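Local coordinates for 2S Albumin protein (Dolichos, PDB 6IX1) that probably serves as a seed storage protein, a 2S albumin by name with a hemopexin-type fold, at residues A[10-15]-A[86-91]; A[54-59]-A[78-83]. One frame throughout, in Å; residues are numbered along the deposited sequence.

Overall arrangement
The chain reads as a four-bladed propeller of the hemopexin type, with four antiparallel sheets following one another along the sequence. From the N terminus, strand 6-9 leads into the loop segment 10-15, the first arm of contact 1. The chain then completes its first sheet, passes helix 45-48 and reaches 54-59, the first arm of contact 2. Strands 64-67 and 72-77 follow before 78-83 closes that shorter loop, and 86-91 next closes the longer one. Contact 2 is thus nested inside contact 1, their centres about 20 Å apart. Contact 1 ties the first sheet to the second, while contact 2 packs the connection between these sheets onto the second.

Contact 1: residues A[10-15]-A[86-91]; sequences SSRAYE and YAPGTT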
ATOM      1  N   SER A  10      -1.831  -3.192  -9.254  1.00  6.73           N
ATOM      2  CA  SER A  10      -1.069  -3.696 -10.386  1.00  6.87           C
ATOM      3  C   SER A  10      -1.313  -2.805 -11.607  1.00  7.42           C
ATOM      4  O   SER A  10      -2.362  -2.215 -11.795  1.00  8.42           O
ATOM      5  CB  SER A  10      -1.504  -5.099 -10.729  1.00  7.74           C
ATOM      6  OG  SER A  10      -0.755  -5.564 -11.811  1.00  7.91           O
ATOM      7  N   SER A  11      -0.326  -2.839 -12.520  1.00  7.62           N
ATOM      8  CA  SER A  11      -0.556  -2.403 -13.911  1.00  7.49           C
ATOM      9  C   SER A  11      -1.663  -3.196 -14.640  1.00  7.81           C
ATOM     10  O   SER A  11      -2.295  -2.649 -15.525  1.00  9.55           O
ATOM     11  CB  SER A  11       0.739  -2.476 -14.680  1.00  9.62           C
ATOM     12  OG  SER A  11       1.154  -3.833 -14.710  1.00  9.14           O
ATOM     13  N   ARG A  12      -1.953  -4.393 -14.174  1.00  7.47           N
ATOM     14  CA  ARG A  12      -3.033  -5.203 -14.782  1.00  7.11           C
ATOM     15  C   ARG A  12      -4.358  -4.762 -14.253  1.00  6.73           C
ATOM     16  O   ARG A  12      -4.506  -4.656 -12.977  1.00  7.88           O
ATOM     17  CB  ARG A  12      -2.751  -6.668 -14.471  1.00  7.90           C
ATOM     18  CG  ARG A  12      -1.519  -7.219 -15.199  1.00  9.50           C
ATOM     19  CD  ARG A  12      -1.685  -7.296 -16.681  1.00 11.96           C
ATOM     20  NE  ARG A  12      -0.548  -7.667 -17.387  1.00 11.81           N
ATOM     21  CZ  ARG A  12      -0.232  -8.917 -17.741  1.00 12.84           C
ATOM     22  NH1 ARG A  12      -0.931  -9.926 -17.274  1.00 12.82           N
ATOM     23  NH2 ARG A  12       0.804  -9.128 -18.529  1.00 12.82           N
ATOM     24  N   ALA A  13      -5.327  -4.521 -15.098  1.00  7.97           N
ATOM     25  CA  ALA A  13      -6.589  -3.920 -14.688  1.00  9.40           C
ATOM     26  C   ALA A  13      -7.237  -4.742 -13.586  1.00  7.80           C
ATOM     27  O   ALA A  13      -7.392  -5.968 -13.667  1.00  6.98           O
ATOM     28  CB  ALA A  13      -7.511  -3.729 -15.857  1.00 10.80           C
ATOM     29  N   TYR A  14      -7.649  -4.042 -12.542  1.00  8.05           N
ATOM     30  CA  TYR A  14      -8.395  -4.647 -11.428  1.00  6.65           C
ATOM     31  C   TYR A  14      -7.684  -5.815 -10.768  1.00  6.25           C
ATOM     32  O   TYR A  14      -8.335  -6.659 -10.170  1.00  6.77           O
ATOM     33  CB  TYR A  14      -9.873  -4.915 -11.768  1.00  7.25           C
ATOM     34  CG  TYR A  14     -10.597  -3.613 -11.960  1.00  9.04           C
ATOM     35  CD1 TYR A  14     -11.088  -2.941 -10.859  1.00  9.58           C
ATOM     36  CD2 TYR A  14     -10.761  -2.972 -13.183  1.00 12.61           C
ATOM     37  CE1 TYR A  14     -11.630  -1.666 -10.981  1.00 12.01           C
ATOM     38  CE2 TYR A  14     -11.283  -1.693 -13.314  1.00 13.44           C
ATOM     39  CZ  TYR A  14     -11.763  -1.046 -12.202  1.00 11.47           C
ATOM     40  OH  TYR A  14     -12.346   0.199 -12.275  1.00 14.92           O
ATOM     41  N   GLU A  15      -6.361  -5.727 -10.737  1.00  6.21           N
ATOM     42  CA  GLU A  15      -5.552  -6.635  -9.917  1.00  6.50           C
ATOM     43  C   GLU A  15      -4.859  -5.845  -8.783  1.00  5.47           C
ATOM     44  O   GLU A  15      -4.322  -4.747  -9.023  1.00  6.38           O
ATOM     45  CB  GLU A  15      -4.523  -7.398 -10.759  1.00  6.44           C
ATOM     46  CG  GLU A  15      -5.189  -8.258 -11.775  1.00  6.96           C
ATOM     47  CD  GLU A  15      -4.273  -9.168 -12.585  1.00  7.00           C
ATOM     48  OE1 GLU A  15      -3.222  -9.565 -12.070  1.00  7.87           O
ATOM     49  OE2 GLU A  15      -4.735  -9.564 -13.691  1.00  8.01           O
ATOM     50  N   TYR A  86       7.754  -5.737 -10.870  1.00  9.12           N
ATOM     51  CA  TYR A  86       7.046  -6.982 -10.499  1.00 10.01           C
ATOM     52  C   TYR A  86       6.587  -7.749 -11.763  1.00 10.17           C
ATOM     53  O   TYR A  86       6.023  -8.867 -11.597  1.00 13.74           O
ATOM     54  CB  TYR A  86       5.942  -6.734  -9.471  1.00  9.68           C
ATOM     55  CG  TYR A  86       4.942  -5.701  -9.881  1.00  9.44           C
ATOM     56  CD1 TYR A  86       3.820  -6.094 -10.589  1.00  8.30           C
ATOM     57  CD2 TYR A  86       5.076  -4.358  -9.559  1.00  8.22           C
ATOM     58  CE1 TYR A  86       2.906  -5.156 -11.024  1.00  7.67           C
ATOM     59  CE2 TYR A  86       4.182  -3.415  -9.996  1.00  8.00           C
ATOM     60  CZ  TYR A  86       3.096  -3.818 -10.724  1.00  7.67           C
ATOM     61  OH  TYR A  86       2.188  -2.917 -11.164  1.00  8.52           O
ATOM     62  N   ALA A  87       6.779  -7.224 -12.975  1.00 11.58           N
ATOM     63  CA  ALA A  87       6.731  -8.018 -14.245  1.00 11.04           C
ATOM     64  C   ALA A  87       5.558  -8.978 -14.314  1.00 10.14           C
ATOM     65  O   ALA A  87       5.745 -10.193 -14.442  1.00 10.94           O
ATOM     66  CB  ALA A  87       8.098  -8.675 -14.486  1.00 13.21           C
ATOM     67  N   PRO A  88       4.311  -8.518 -14.301  1.00 10.15           N
ATOM     68  CA  PRO A  88       3.174  -9.423 -14.287  1.00 13.97           C
ATOM     69  C   PRO A  88       3.131 -10.342 -15.497  1.00 11.98           C
ATOM     70  O   PRO A  88       3.536  -9.974 -16.611  1.00 11.44           O
ATOM     71  CB  PRO A  88       1.942  -8.541 -14.288  1.00 16.15           C
ATOM     72  CG  PRO A  88       2.423  -7.193 -14.068  1.00 15.13           C
ATOM     73  CD  PRO A  88       3.899  -7.160 -14.271  1.00 11.55           C
ATOM     74  N   GLY A  89       2.775 -11.567 -15.209  1.00 12.31           N
ATOM     75  CA  GLY A  89       2.592 -12.575 -16.281  1.00 12.49           C
ATOM     76  C   GLY A  89       3.903 -13.210 -16.686  1.00 13.93           C
ATOM     77  O   GLY A  89       3.895 -13.982 -17.590  1.00 15.85           O
ATOM     78  N   THR A  90       5.001 -12.897 -16.005  1.00 12.62           N
ATOM     79  CA  THR A  90       6.358 -13.389 -16.318  1.00 13.29           C
ATOM     80  C   THR A  90       7.062 -13.729 -15.017  1.00 12.00           C
ATOM     81  O   THR A  90       6.587 -13.430 -13.920  1.00 15.85           O
ATOM     82  CB  THR A  90       7.223 -12.367 -17.099  1.00 13.24           C
ATOM     83  OG1 THR A  90       7.742 -11.396 -16.170  1.00 12.97           O
ATOM     84  CG2 THR A  90       6.456 -11.668 -18.198  1.00 18.07           C
ATOM     85  N   THR A  91       8.271 -14.238 -15.199  1.00 12.41           N
ATOM     86  CA  THR A  91       9.240 -14.489 -14.132  1.00 18.52           C
ATOM     87  C   THR A  91      10.395 -13.463 -14.203  1.00 17.24           C
ATOM     88  O   THR A  91      11.581 -13.845 -13.982  1.00 19.35           O
ATOM     89  CB  THR A  91       9.769 -15.916 -14.264  1.00 21.86           C
ATOM     90  OG1 THR A  91      10.461 -15.965 -15.529  1.00 30.94           O
ATOM     91  CG2 THR A  91       8.647 -16.903 -14.082  1.00 29.16           C
TER
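Tyr-86 presents its phenol tip-first to the backbone of Ser-10 and Ser-11, its CG in the crowded position between backbone N and carbonyl carbon (chi1 55°). Ser-11 N donates to Tyr-86 OH at 2.9 Å, a somewhat bent bond (148°) whose donor lies in the ring plane at its edge. Also at that edge, Ser-10 OG sits 3.8 Å from Tyr-86 CE1. Ser-10 OG, anti to its own backbone N, is gripped by Arg-12 N at 2.9 Å and 170°, which makes an ST turn. The meeting joins neighbouring blades of a hemopexin-type propeller: 10-15 links strands 6-9 and 15-20 of one sheet, whereas 86-91 follows strand 80-85 of the next. An alanine in place of Tyr-86 would lack the OH that accepts from Ser-11 N and the ring that meets Phe-8 and Tyr-17, and would probably leave the 10-15 loop less firmly held against 86-91. Next to the tyrosine, Pro-88 CG rests 3.6 Å from Ser-11 OG, a hydroxyl hydrogen-bonded to Ser-71 OG. Arg-12 bends at chi2 and crosses Pro-88 obliquely, Arg-12 CG lying 3.8 Å from Pro-88 CB, which sits over the centre of one guanidinium face.

Contact 2: residues A[54-59]-A[78-83]; sequences GTAFAE and GSQCAY
The Phe-57 ring meets strand 80-85 by its rim. Cys-81 N lies at the edge in the ring plane, and so, near that plane, does Gln-80 O, 3.7 Å from Phe-57 CE1. Cys-81 C stands obliquely to the ring, 3.5 Å from Phe-57 CZ. The ring thus abuts peptide backbone at its far end, and methyl and methylene groups complete the fit: Ala-82 CB is 3.9 Å from Phe-57 CE2, and Gln-80 CB equally far from Phe-57 CZ. Gln-80 and Ala-82 both point their CB toward 54-59 while Cys-81 between them turns away, consistent with its strand backbone. Phe-57 reaches across because CG is anti to the carbonyl carbon (chi1 -47°).

The second flat group, the Gln-80 amide, is carried out along an extended chain (chi2 -174°) and touches Ala-56, whose CB lies 3.5 Å from Gln-80 OE1. One water bridges the two segments: it accepts from Ala-56 N at 3.1 Å and, in a weak bond, from Gln-80 NE2. The turn bearing Phe-57 is held by its own backbone, Thr-55 O accepting from both Ala-58 N and Glu-59 N.

In this hemopexin-type propeller, 54-59 follows helix 45-48 and leads toward strand 64-67. Ala-56 O is hydrogen-bonded to Ser-77 OG at the end of strand 72-77, and Phe-57 also touches Ile-62, Val-75 of strand 72-77 and Pro-99 of strand 98-101, both of these strands pairing with 80-85.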
ATOM      1  N   GLY A  54      15.935 -14.082   0.000  1.00 20.55           N
ATOM      2  CA  GLY A  54      17.073 -13.768   0.849  1.00 24.00           C
ATOM      3  C   GLY A  54      17.110 -12.341   1.330  1.00 25.90           C
ATOM      4  O   GLY A  54      18.116 -11.997   1.921  1.00 29.15           O
ATOM      5  N   THR A  55      16.099 -11.524   1.082  1.00 20.43           N
ATOM      6  CA  THR A  55      16.030 -10.127   1.558  1.00 19.91           C
ATOM      7  C   THR A  55      14.983 -10.017   2.669  1.00 17.15           C
ATOM      8  O   THR A  55      14.166 -10.936   2.917  1.00 17.44           O
ATOM      9  CB  THR A  55      15.685  -9.154   0.440  1.00 21.82           C
ATOM     10  OG1 THR A  55      14.298  -9.321   0.152  1.00 18.12           O
ATOM     11  CG2 THR A  55      16.539  -9.296  -0.805  1.00 20.57           C
ATOM     12  N   ALA A  56      14.991  -8.883   3.342  1.00 18.12           N
ATOM     13  CA  ALA A  56      14.014  -8.527   4.398  1.00 17.10           C
ATOM     14  C   ALA A  56      12.601  -8.578   3.797  1.00 12.44           C
ATOM     15  O   ALA A  56      11.637  -8.744   4.554  1.00 12.74           O
ATOM     16  CB  ALA A  56      14.352  -7.184   4.937  1.00 18.27           C
ATOM     17  N   PHE A  57      12.522  -8.273   2.510  1.00 12.32           N
ATOM     18  CA  PHE A  57      11.205  -8.205   1.840  1.00 11.82           C
ATOM     19  C   PHE A  57      10.558  -9.578   1.738  1.00 10.44           C
ATOM     20  O   PHE A  57       9.320  -9.661   1.704  1.00 11.00           O
ATOM     21  CB  PHE A  57      11.313  -7.518   0.481  1.00 10.93           C
ATOM     22  CG  PHE A  57      12.109  -6.252   0.595  1.00 10.14           C
ATOM     23  CD1 PHE A  57      11.549  -5.144   1.168  1.00  9.59           C
ATOM     24  CD2 PHE A  57      13.418  -6.215   0.158  1.00 13.34           C
ATOM     25  CE1 PHE A  57      12.295  -4.005   1.351  1.00 11.20           C
ATOM     26  CE2 PHE A  57      14.172  -5.092   0.401  1.00 13.29           C
ATOM     27  CZ  PHE A  57      13.620  -3.964   0.982  1.00 11.51           C
ATOM     28  N   ALA A  58      11.365 -10.630   1.702  1.00 13.85           N
ATOM     29  CA  ALA A  58      10.834 -11.995   1.713  1.00 13.50           C
ATOM     30  C   ALA A  58      10.602 -12.453   3.158  1.00 13.69           C
ATOM     31  O   ALA A  58       9.574 -13.072   3.493  1.00 15.93           O
ATOM     32  CB  ALA A  58      11.788 -12.943   1.025  1.00 15.94           C
ATOM     33  N   GLU A  59      11.584 -12.201   4.036  1.00 14.35           N
ATOM     34  CA  GLU A  59      11.528 -12.643   5.439  1.00 13.84           C
ATOM     35  C   GLU A  59      12.100 -11.509   6.272  1.00 13.72           C
ATOM     36  O   GLU A  59      13.289 -11.279   6.162  1.00 15.98           O
ATOM     37  CB  GLU A  59      12.275 -13.968   5.676  1.00 14.55           C
ATOM     38  CG  GLU A  59      11.745 -15.161   4.903  1.00 16.85           C
ATOM     39  CD  GLU A  59      10.488 -15.970   5.300  1.00 16.39           C
ATOM     40  OE1 GLU A  59      10.090 -16.115   6.536  1.00 22.58           O
ATOM     41  OE2 GLU A  59       9.962 -16.656   4.409  1.00 16.22           O
ATOM     42  N   GLY A  78      10.598  -2.795   7.512  1.00  9.19           N
ATOM     43  CA  GLY A  78      11.288  -1.991   8.539  1.00 11.00           C
ATOM     44  C   GLY A  78      11.912  -0.774   7.897  1.00  9.86           C
ATOM     45  O   GLY A  78      11.264  -0.063   7.175  1.00  9.87           O
ATOM     46  N   SER A  79      13.179  -0.537   8.178  1.00 10.02           N
ATOM     47  CA  SER A  79      13.872   0.640   7.604  1.00 11.22           C
ATOM     48  C   SER A  79      14.369   0.413   6.184  1.00  9.45           C
ATOM     49  O   SER A  79      14.951   1.326   5.671  1.00 10.24           O
ATOM     50  CB  SER A  79      14.999   1.157   8.478  1.00 13.13           C
ATOM     51  OG  SER A  79      16.069   0.220   8.595  1.00 22.71           O
ATOM     52  N   GLN A  80      14.220  -0.807   5.663  1.00  9.87           N
ATOM     53  CA  GLN A  80      14.751  -1.129   4.340  1.00  9.92           C
ATOM     54  C   GLN A  80      13.688  -0.875   3.278  1.00  9.31           C
ATOM     55  O   GLN A  80      12.469  -1.043   3.533  1.00 10.46           O
ATOM     56  CB  GLN A  80      15.189  -2.571   4.248  1.00 12.81           C
ATOM     57  CG  GLN A  80      16.399  -2.845   5.129  1.00 16.96           C
ATOM     58  CD  GLN A  80      16.934  -4.241   4.951  1.00 23.09           C
ATOM     59  OE1 GLN A  80      16.897  -5.038   5.882  1.00 29.42           O
ATOM     60  NE2 GLN A  80      17.470  -4.519   3.771  1.00 28.61           N
ATOM     61  N   CYS A  81      14.164  -0.573   2.079  1.00  9.51           N
ATOM     62  CA  CYS A  81      13.269  -0.414   0.942  1.00  9.85           C
ATOM     63  C   CYS A  81      13.968  -0.774  -0.353  1.00  8.64           C
ATOM     64  O   CYS A  81      15.203  -0.770  -0.424  1.00 10.06           O
ATOM     65  CB  CYS A  81      12.577   0.920   1.008  1.00 14.51           C
ATOM     66  SG  CYS A  81      13.630   2.240   0.508  1.00 17.00           S
ATOM     67  N   ALA A  82      13.145  -1.047  -1.340  1.00  9.21           N
ATOM     68  CA  ALA A  82      13.629  -1.397  -2.676  1.00  8.71           C
ATOM     69  C   ALA A  82      12.645  -0.916  -3.725  1.00  8.89           C
ATOM     70  O   ALA A  82      11.461  -0.915  -3.470  1.00  9.41           O
ATOM     71  CB  ALA A  82      13.870  -2.884  -2.792  1.00  9.82           C
ATOM     72  N   TYR A  83      13.167  -0.594  -4.893  1.00  9.16           N
ATOM     73  CA  TYR A  83      12.357  -0.339  -6.103  1.00  9.97           C
ATOM     74  C   TYR A  83      12.401  -1.605  -6.938  1.00  8.72           C
ATOM     75  O   TYR A  83      13.488  -2.012  -7.217  1.00  9.67           O
ATOM     76  CB  TYR A  83      12.846   0.869  -6.898  1.00 10.16           C
ATOM     77  CG  TYR A  83      11.882   1.467  -7.847  1.00 10.02           C
ATOM     78  CD1 TYR A  83      10.559   1.631  -7.527  1.00 10.79           C
ATOM     79  CD2 TYR A  83      12.300   1.990  -9.029  1.00 12.33           C
ATOM     80  CE1 TYR A  83       9.682   2.248  -8.400  1.00  9.18           C
ATOM     81  CE2 TYR A  83      11.429   2.563  -9.931  1.00 13.95           C
ATOM     82  CZ  TYR A  83      10.123   2.809  -9.570  1.00 10.25           C
ATOM     83  OH  TYR A  83       9.265   3.434 -10.427  1.00 12.55           O
TER
HETATM   84  O   HOH W   1      17.189  -6.778   2.636  1.00 29.30           O